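Local coordinates for ribose-5-phosphate isomerase RpiB (Thermotoga maritima, PDB 1O1X), which catalyses the interconversion of ribose 5-phosphate and ribulose 5-phosphate, at the interface of chains A and B and the interface of chains A and C. Sequence-based numbering; all coordinates share one arbitrary frame. Chains: chain A/B/C, ribose-5-phosphate isomerase RpiB.

Contact 1: the interface of chains A and B. Residues chain A 53-55, 82; chain B 111, 148-149, 152.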
loop_
_atom_site.group_PDB
_atom_site.type_symbol
_atom_site.label_atom_id
_atom_site.label_comp_id
_atom_site.label_asym_id
_atom_site.label_seq_id
_atom_site.Cartn_x
_atom_site.Cartn_y
_atom_site.Cartn_z
ATOM N N ASP A 53 17.972 -14.193 -13.849
ATOM C CA ASP A 53 18.469 -13.348 -12.762
ATOM C C ASP A 53 18.240 -11.840 -13.047
ATOM O O ASP A 53 18.796 -11.272 -13.996
ATOM C CB ASP A 53 19.949 -13.622 -12.506
ATOM C CG ASP A 53 20.237 -15.078 -12.183
ATOM O OD1 ASP A 53 19.383 -15.747 -11.544
ATOM O OD2 ASP A 53 21.316 -15.626 -12.525
ATOM N N TYR A 54 17.484 -11.190 -12.174
ATOM C CA TYR A 54 17.097 -9.787 -12.375
ATOM C C TYR A 54 18.260 -8.803 -12.712
ATOM O O TYR A 54 18.034 -7.896 -13.524
ATOM C CB TYR A 54 16.211 -9.239 -11.198
ATOM C CG TYR A 54 16.823 -9.293 -9.814
ATOM C CD1 TYR A 54 17.667 -8.280 -9.342
ATOM C CD2 TYR A 54 16.546 -10.347 -8.962
ATOM C CE1 TYR A 54 18.263 -8.369 -8.063
ATOM C CE2 TYR A 54 17.125 -10.442 -7.676
ATOM C CZ TYR A 54 17.975 -9.440 -7.226
ATOM O OH TYR A 54 18.524 -9.552 -5.954
ATOM N N PRO A 55 19.443 -8.889 -12.087
ATOM C CA PRO A 55 20.488 -7.891 -12.412
ATOM C C PRO A 55 20.906 -7.883 -13.899
ATOM O O PRO A 55 21.282 -6.830 -14.403
ATOM C CB PRO A 55 21.673 -8.276 -11.487
ATOM C CG PRO A 55 21.010 -9.056 -10.358
ATOM C CD PRO A 55 19.920 -9.852 -11.060
ATOM N N GLY A 82 14.859 -6.108 -5.897
ATOM C CA GLY A 82 16.056 -6.474 -6.644
ATOM C C GLY A 82 16.420 -5.478 -7.724
ATOM O O GLY A 82 17.565 -5.056 -7.803
ATOM N N ASN B 111 16.769 -11.002 -0.913
ATOM C CA ASN B 111 17.778 -10.023 -1.311
ATOM C C ASN B 111 18.906 -9.846 -0.287
ATOM O O ASN B 111 19.802 -9.033 -0.513
ATOM C CB ASN B 111 17.138 -8.664 -1.634
ATOM C CG ASN B 111 15.975 -8.765 -2.613
ATOM O OD1 ASN B 111 16.158 -8.895 -3.845
ATOM N ND2 ASN B 111 14.789 -8.697 -2.089
ATOM N N ARG B 148 22.164 -14.031 -7.627
ATOM C CA ARG B 148 21.555 -12.752 -8.013
ATOM C C ARG B 148 22.144 -11.613 -7.230
ATOM O O ARG B 148 22.480 -10.597 -7.813
ATOM C CB ARG B 148 20.044 -12.785 -7.832
ATOM C CG ARG B 148 19.436 -13.758 -8.791
ATOM C CD ARG B 148 18.076 -14.196 -8.414
ATOM N NE ARG B 148 17.602 -15.255 -9.310
ATOM C CZ ARG B 148 16.647 -16.085 -8.992
ATOM N NH1 ARG B 148 16.054 -15.986 -7.810
ATOM N NH2 ARG B 148 16.290 -17.027 -9.845
ATOM N N ILE B 149 22.318 -11.807 -5.929
ATOM C CA ILE B 149 22.924 -10.775 -5.092
ATOM C C ILE B 149 24.385 -10.489 -5.463
ATOM O O ILE B 149 24.848 -9.311 -5.430
ATOM C CB ILE B 149 22.636 -10.898 -3.571
ATOM C CG1 ILE B 149 23.314 -12.057 -2.912
ATOM C CG2 ILE B 149 21.115 -10.890 -3.274
ATOM C CD1 ILE B 149 23.152 -11.973 -1.419
ATOM N N ILE B 152 24.458 -8.341 -8.671
ATOM C CA ILE B 152 24.207 -6.899 -8.434
ATOM C C ILE B 152 25.546 -6.129 -8.408
ATOM O O ILE B 152 25.652 -5.009 -8.919
ATOM C CB ILE B 152 23.459 -6.684 -7.102
ATOM C CG1 ILE B 152 22.032 -7.222 -7.203
ATOM C CG2 ILE B 152 23.457 -5.212 -6.709
ATOM C CD1 ILE B 152 21.363 -7.306 -5.885
HETATM O O HOH W 1 13.645 -8.849 -5.624
HETATM O O HOH W 2 17.643 -17.945 -12.464
#
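The phenol ring of A:Tyr54 has A:Pro55 CD over one face, toward the rim, and B:Arg148 CB lies over the rim of that same face, 3.7 Å from A:Tyr54 CE2. B:Ile152 CD1 instead meets the edge at A:Tyr54 CE1, 3.9 Å away; the partner chain thus covers part of a face and one edge. The B:Arg148 guanidinium carries A:Asp53 CG and a water at its edge, in its plane. B:Arg148 NE donates to A:Asp53 OD1 at 2.9 Å, a nearly straight salt bridge (159° at H) that meets the oxygen on its anti side, 27° out of the carboxylate plane. The two planes are steeply inclined, and water 2 joins the same OD1 to B:Arg148 NH2. Arginine suits this place because its methylenes pack on the tyrosine while its head pairs with the acid; CG stands beside the backbone N (chi1 -66°) and the chain is extended up to NE. Beyond the phenol, B:Asn111 OD1 approaches A:Tyr54 OH at 3.2 Å, and water 1 links that amide oxygen to A:Gly82 N. B:Asn111, B:Arg148 and A:Gly82 are predicted to bind ribulose 5-phosphate, so the contact probably builds an active site from both subunits.

Contact 2: the interface of chains A and C. Residues chain A 126-127, 130; chain C 121-122.
The first turn of helix 125-137 of chain A, at A:Glu126 and A:Leu127, meets the loop of chain C that carries C:Arg121 and C:Leu122, and A:Trp130, one turn further along, joins from the side. The polar link is weak: A:Leu127 N donates to the C:Arg121 carbonyl O at 3.4 Å. Amides in the first turn of a helix have no carbonyl of their own helix to bond, and here the partner's main chain supplies one. The next carbonyl, C:Leu122 O, lies 3.3 Å from A:Leu127 CD2, a methyl set beside it with CG anti to the backbone N (chi1 179°). C:Leu122 turns its other end to the indole: its CD2 comes within 3.8 Å of A:Trp130 CZ3, beyond the CZ3-CH2 edge of the six-membered ring and raised toward one face. A:Glu126 O and A:Leu127 CA of the same helix cover that face toward the rim. A long indole suits the place because its outer edge reaches the leucine methyl across the interface. C:Arg121 gives its CB, 4.0 Å from A:Glu126 CB; the residue is poorly ordered, and a separation of roughly 4.9 Å between A:Glu126 OE2 and its NE suggests that any attraction between the charges is loose. Whether this small contact belongs to the working oligomer the structure alone does not show. In the fold the loop follows strand 115-117 and leads into helix 125-137, and the two-fold symmetry repeats the contact with the chains exchanged.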
loop_
_atom_site.group_PDB
_atom_site.type_symbol
_atom_site.label_atom_id
_atom_site.label_comp_id
_atom_site.label_asym_id
_atom_site.label_seq_id
_atom_site.Cartn_x
_atom_site.Cartn_y
_atom_site.Cartn_z
ATOM N N GLU A 126 -4.018 -2.688 -13.620
ATOM C CA GLU A 126 -4.620 -1.373 -13.815
ATOM C C GLU A 126 -3.947 -0.321 -12.891
ATOM O O GLU A 126 -3.686 0.812 -13.310
ATOM C CB GLU A 126 -6.133 -1.413 -13.620
ATOM C CG GLU A 126 -6.771 -0.049 -13.360
ATOM C CD GLU A 126 -7.642 0.509 -14.483
ATOM O OE1 GLU A 126 -7.069 0.989 -15.501
ATOM O OE2 GLU A 126 -8.904 0.556 -14.292
ATOM N N LEU A 127 -3.598 -0.713 -11.673
ATOM C CA LEU A 127 -2.809 0.186 -10.824
ATOM C C LEU A 127 -1.453 0.509 -11.432
ATOM O O LEU A 127 -0.999 1.670 -11.386
ATOM C CB LEU A 127 -2.649 -0.384 -9.422
ATOM C CG LEU A 127 -1.821 0.419 -8.415
ATOM C CD1 LEU A 127 -2.451 1.774 -8.222
ATOM C CD2 LEU A 127 -1.729 -0.303 -7.067
ATOM N N TRP A 130 -1.803 3.188 -14.089
ATOM C CA TRP A 130 -1.904 4.509 -13.504
ATOM C C TRP A 130 -0.557 5.031 -13.031
ATOM O O TRP A 130 -0.274 6.235 -13.172
ATOM C CB TRP A 130 -2.849 4.580 -12.296
ATOM C CG TRP A 130 -4.235 4.127 -12.541
ATOM C CD1 TRP A 130 -4.887 4.028 -13.729
ATOM C CD2 TRP A 130 -5.156 3.683 -11.530
ATOM N NE1 TRP A 130 -6.141 3.494 -13.517
ATOM C CE2 TRP A 130 -6.320 3.264 -12.179
ATOM C CE3 TRP A 130 -5.072 3.537 -10.150
ATOM C CZ2 TRP A 130 -7.420 2.738 -11.486
ATOM C CZ3 TRP A 130 -6.164 3.040 -9.453
ATOM C CH2 TRP A 130 -7.315 2.634 -10.125
ATOM N N ARG C 121 -8.409 -4.982 -9.188
ATOM C CA ARG C 121 -7.548 -4.238 -10.098
ATOM C C ARG C 121 -6.323 -3.620 -9.461
ATOM O O ARG C 121 -5.514 -3.033 -10.170
ATOM C CB ARG C 121 -8.329 -3.087 -10.721
ATOM C CG ARG C 121 -9.540 -3.491 -11.467
ATOM C CD ARG C 121 -9.304 -4.419 -12.593
ATOM N NE ARG C 121 -10.219 -4.075 -13.672
ATOM C CZ ARG C 121 -10.293 -4.725 -14.804
ATOM N NH1 ARG C 121 -9.494 -5.780 -15.033
ATOM N NH2 ARG C 121 -11.174 -4.315 -15.721
ATOM N N LEU C 122 -6.226 -3.663 -8.139
ATOM C CA LEU C 122 -5.200 -2.954 -7.422
ATOM C C LEU C 122 -4.046 -3.865 -6.976
ATOM O O LEU C 122 -2.910 -3.415 -6.954
ATOM C CB LEU C 122 -5.763 -2.244 -6.208
ATOM C CG LEU C 122 -6.847 -1.185 -6.430
ATOM C CD1 LEU C 122 -7.166 -0.583 -5.083
ATOM C CD2 LEU C 122 -6.486 -0.138 -7.429
#

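Contact 3: the interface of chains A and B. Residues chain A 92-94, 152-153; chain B 85-86, 89.
The backbone oxygen of A:Ile93 in this LacAB/RpiB-family enzyme is held by both terminal nitrogens of B:Arg89, NH2 at 2.7 Å and NH1 at 2.9 Å. NH1 lies in the carbonyl plane, whereas NH2 comes from above it, 37° out. The other edge of the guanidinium serves A:Asp153: NE and NH2 both donate to the one oxygen OD1, each at 2.9 Å, with carboxylate and guanidinium only 22° from coplanar. NH2 thus belongs to both grips, and the paired arginine would probably favour the charged form of the aspartate. A:Ile152 closes one face, its CG2 methyl lying 3.5 Å from B:Arg89 CZ toward the rim of the group. A chi4 of -84° swings the guanidinium plane across the line of its own chain, with one edge to the carbonyl and another to the acid. With a leucine in place of B:Arg89, A:Asp153 would probably be left without its charged mate and A:Ile93 O without these two donors. B:Ile85 adds greasy packing, CG2 reaching A:Ile152 CG2 at 3.9 Å and CD1 nearing A:Arg94 CB; branched side chains fill the gap between helix 145-152 of chain A and helix 81-87 of chain B. Behind them, water 3 bridges A:Ile152 O, 2.7 Å away, and B:Ala86 O.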
loop_
_atom_site.group_PDB
_atom_site.type_symbol
_atom_site.label_atom_id
_atom_site.label_comp_id
_atom_site.label_asym_id
_atom_site.label_seq_id
_atom_site.Cartn_x
_atom_site.Cartn_y
_atom_site.Cartn_z
ATOM N N GLY A 92 24.081 8.273 -12.488
ATOM C CA GLY A 92 23.186 8.776 -13.504
ATOM C C GLY A 92 21.842 8.104 -13.541
ATOM O O GLY A 92 20.974 8.566 -14.272
ATOM N N ILE A 93 21.678 6.988 -12.828
ATOM C CA ILE A 93 20.418 6.265 -12.803
ATOM C C ILE A 93 19.696 6.572 -11.524
ATOM O O ILE A 93 20.277 6.511 -10.440
ATOM C CB ILE A 93 20.656 4.718 -12.921
ATOM C CG1 ILE A 93 21.348 4.386 -14.245
ATOM C CG2 ILE A 93 19.339 3.933 -12.696
ATOM C CD1 ILE A 93 20.532 4.710 -15.526
ATOM N N ARG A 94 18.421 6.930 -11.646
ATOM C CA ARG A 94 17.555 7.157 -10.485
ATOM C C ARG A 94 16.305 6.298 -10.701
ATOM O O ARG A 94 15.367 6.675 -11.383
ATOM C CB ARG A 94 17.290 8.643 -10.342
ATOM C CG ARG A 94 18.544 9.454 -9.951
ATOM C CD ARG A 94 18.322 10.960 -9.818
ATOM N NE ARG A 94 17.861 11.471 -11.087
ATOM C CZ ARG A 94 18.618 11.728 -12.144
ATOM N NH1 ARG A 94 19.924 11.619 -12.105
ATOM N NH2 ARG A 94 18.029 12.068 -13.278
ATOM N N ILE A 152 23.719 12.481 -4.958
ATOM C CA ILE A 152 23.613 11.008 -5.094
ATOM C C ILE A 152 24.845 10.459 -5.848
ATOM O O ILE A 152 25.377 9.393 -5.517
ATOM C CB ILE A 152 22.326 10.618 -5.850
ATOM C CG1 ILE A 152 21.096 10.928 -4.998
ATOM C CG2 ILE A 152 22.353 9.149 -6.250
ATOM C CD1 ILE A 152 19.836 10.846 -5.770
ATOM N N ASP A 153 25.289 11.213 -6.861
ATOM C CA ASP A 153 26.363 10.789 -7.762
ATOM C C ASP A 153 27.724 11.266 -7.352
ATOM O O ASP A 153 28.697 11.009 -8.074
ATOM C CB ASP A 153 26.066 11.232 -9.201
ATOM C CG ASP A 153 24.959 10.411 -9.831
ATOM O OD1 ASP A 153 24.865 9.240 -9.464
ATOM O OD2 ASP A 153 24.187 10.835 -10.710
ATOM N N ILE B 85 17.711 5.128 -3.718
ATOM C CA ILE B 85 18.623 5.440 -4.815
ATOM C C ILE B 85 20.042 5.693 -4.293
ATOM O O ILE B 85 20.991 5.059 -4.729
ATOM C CB ILE B 85 18.108 6.618 -5.638
ATOM C CG1 ILE B 85 16.764 6.287 -6.328
ATOM C CG2 ILE B 85 19.089 7.003 -6.729
ATOM C CD1 ILE B 85 15.967 7.499 -6.710
ATOM N N ALA B 86 20.187 6.588 -3.327
ATOM C CA ALA B 86 21.511 6.992 -2.864
ATOM C C ALA B 86 22.322 5.864 -2.249
ATOM O O ALA B 86 23.514 5.720 -2.535
ATOM C CB ALA B 86 21.394 8.152 -1.884
ATOM N N ARG B 89 23.967 3.017 -4.545
ATOM C CA ARG B 89 25.149 3.389 -5.327
ATOM C C ARG B 89 26.385 2.587 -4.938
ATOM O O ARG B 89 27.330 2.503 -5.709
ATOM C CB ARG B 89 25.440 4.876 -5.163
ATOM C CG ARG B 89 24.552 5.766 -5.998
ATOM C CD ARG B 89 24.870 5.680 -7.487
ATOM N NE ARG B 89 24.196 6.741 -8.216
ATOM C CZ ARG B 89 22.927 6.696 -8.651
ATOM N NH1 ARG B 89 22.154 5.640 -8.448
ATOM N NH2 ARG B 89 22.433 7.744 -9.293
HETATM O O HOH W 3 24.706 8.222 -3.137
#

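Contact 4: the interface of chains A and B. Residues chain A 84, 88-90; chain B 84, 88-90.
From CB onward, A:Arg89 runs alongside the main chain of B:Asn88 and B:Tyr90, in the segment that follows helix 81-87 of this LacAB/RpiB-family subunit. CB only skirts B:Asn88 O; CG approaches that oxygen at 3.6 Å and CD at 3.3 Å. The bend at chi2 (-71°) curls the chain round the carbonyl and returns its tip to it. NE passes by B:Tyr90 O, and CZ lies 3.3 Å from the same atom, which sits over the centre of the guanidinium face. Such a face has no N-H to offer, yet its positive charge would probably draw the oxygen's partial negative charge. NH1 then donates to B:Asn88 O at 2.8 Å (155° at H), the acceptor lying in the guanidinium plane but NH1 tilted 33° from the carbonyl plane. A long, bending, flat-headed side chain suits this task, offering an edge to one carbonyl and a face to the next. A methionine at A:Arg89 would probably leave B:Asn88 O without this donor and B:Tyr90 O without the flat cation beneath it. The two-fold axis brings A:Asn88 O within 3.1 Å of B:Asn88 O, an unfavourable meeting of acceptors that the arginine NH1 donors are likely to ease. A:Asn88 CB and B:Asn88 CB touch at 3.8 Å. Each asparagine's ND2 turns back to its own helix, A:Asn88 ND2 donating on a lone pair of A:Ser84 O at 2.7 Å. Two neighbouring waters, 4 and 5, each join A:Arg89 O to B:Arg89 O.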
loop_
_atom_site.group_PDB
_atom_site.type_symbol
_atom_site.label_atom_id
_atom_site.label_comp_id
_atom_site.label_asym_id
_atom_site.label_seq_id
_atom_site.Cartn_x
_atom_site.Cartn_y
_atom_site.Cartn_z
ATOM N N SER A 84 15.347 -2.272 -7.898
ATOM C CA SER A 84 15.647 -0.981 -7.266
ATOM C C SER A 84 17.121 -0.957 -6.754
ATOM O O SER A 84 17.808 0.066 -6.868
ATOM C CB SER A 84 14.667 -0.607 -6.158
ATOM O OG SER A 84 14.813 -1.396 -5.010
ATOM N N ASN A 88 20.280 1.043 -9.314
ATOM C CA ASN A 88 20.828 2.221 -8.654
ATOM C C ASN A 88 22.328 2.114 -8.319
ATOM O O ASN A 88 22.925 3.013 -7.737
ATOM C CB ASN A 88 19.974 2.536 -7.446
ATOM C CG ASN A 88 18.658 3.214 -7.837
ATOM O OD1 ASN A 88 18.657 4.150 -8.674
ATOM N ND2 ASN A 88 17.562 2.773 -7.231
ATOM N N ARG A 89 22.955 1.015 -8.729
ATOM C CA ARG A 89 24.413 0.869 -8.694
ATOM C C ARG A 89 25.121 1.839 -9.633
ATOM O O ARG A 89 26.302 2.106 -9.464
ATOM C CB ARG A 89 24.806 -0.558 -9.052
ATOM C CG ARG A 89 24.637 -1.540 -7.917
ATOM C CD ARG A 89 25.665 -1.338 -6.809
ATOM N NE ARG A 89 25.646 -2.458 -5.884
ATOM C CZ ARG A 89 24.801 -2.595 -4.851
ATOM N NH1 ARG A 89 23.880 -1.684 -4.575
ATOM N NH2 ARG A 89 24.886 -3.678 -4.094
ATOM N N TYR A 90 24.390 2.357 -10.619
ATOM C CA TYR A 90 24.991 3.131 -11.701
ATOM C C TYR A 90 24.786 4.622 -11.527
ATOM O O TYR A 90 23.645 5.098 -11.397
ATOM C CB TYR A 90 24.416 2.661 -13.030
ATOM C CG TYR A 90 24.760 1.220 -13.279
ATOM C CD1 TYR A 90 25.979 0.876 -13.848
ATOM C CD2 TYR A 90 23.889 0.208 -12.908
ATOM C CE1 TYR A 90 26.317 -0.437 -14.015
ATOM C CE2 TYR A 90 24.203 -1.101 -13.088
ATOM C CZ TYR A 90 25.421 -1.418 -13.630
ATOM O OH TYR A 90 25.733 -2.710 -13.851
ATOM N N SER B 84 16.630 5.019 -1.148
ATOM C CA SER B 84 16.757 3.766 -1.901
ATOM C C SER B 84 17.731 3.952 -3.106
ATOM O O SER B 84 18.529 3.057 -3.411
ATOM C CB SER B 84 15.417 3.192 -2.353
ATOM O OG SER B 84 14.817 3.942 -3.373
ATOM N N ASN B 88 22.031 2.593 -2.655
ATOM C CA ASN B 88 22.333 1.488 -3.556
ATOM C C ASN B 88 23.401 1.815 -4.617
ATOM O O ASN B 88 23.742 0.997 -5.465
ATOM C CB ASN B 88 21.037 0.988 -4.156
ATOM C CG ASN B 88 20.244 0.129 -3.169
ATOM O OD1 ASN B 88 20.826 -0.757 -2.496
ATOM N ND2 ASN B 88 18.940 0.363 -3.095
ATOM N N ARG B 89 23.967 3.017 -4.545
ATOM C CA ARG B 89 25.149 3.389 -5.327
ATOM C C ARG B 89 26.385 2.587 -4.938
ATOM O O ARG B 89 27.330 2.503 -5.709
ATOM C CB ARG B 89 25.440 4.876 -5.163
ATOM C CG ARG B 89 24.552 5.766 -5.998
ATOM C CD ARG B 89 24.870 5.680 -7.487
ATOM N NE ARG B 89 24.196 6.741 -8.216
ATOM C CZ ARG B 89 22.927 6.696 -8.651
ATOM N NH1 ARG B 89 22.154 5.640 -8.448
ATOM N NH2 ARG B 89 22.433 7.744 -9.293
ATOM N N TYR B 90 26.366 2.004 -3.740
ATOM C CA TYR B 90 27.556 1.384 -3.165
ATOM C C TYR B 90 27.529 -0.126 -3.273
ATOM O O TYR B 90 26.580 -0.783 -2.811
ATOM C CB TYR B 90 27.691 1.816 -1.711
ATOM C CG TYR B 90 27.881 3.303 -1.613
ATOM C CD1 TYR B 90 29.146 3.861 -1.747
ATOM C CD2 TYR B 90 26.797 4.148 -1.431
ATOM C CE1 TYR B 90 29.309 5.216 -1.721
ATOM C CE2 TYR B 90 26.948 5.497 -1.383
ATOM C CZ TYR B 90 28.202 6.026 -1.541
ATOM O OH TYR B 90 28.374 7.360 -1.456
HETATM O O HOH W 4 28.208 0.851 -7.833
HETATM O O HOH W 5 27.883 3.969 -8.035
#

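Contacts 1, 3 and 4 belong to one two-fold A-B interface. Contacts 3 and 4 are about 6 Å apart between C-alpha centres and share B:Arg89, which ties the axis to the C-terminal end of chain A; contact 1 is about 12 Å from contact 4 and 17 Å from contact 3. Helix 145-152 serves both contact 1, from chain B, and contact 3, from chain A. Contact 2 joins chains A and C, its C-alpha centre 26 to 28 Å from those of the other three. The centre of contact 3 is about 11 Å from A:His110, the predicted proton donor, so it lies near the predicted active site.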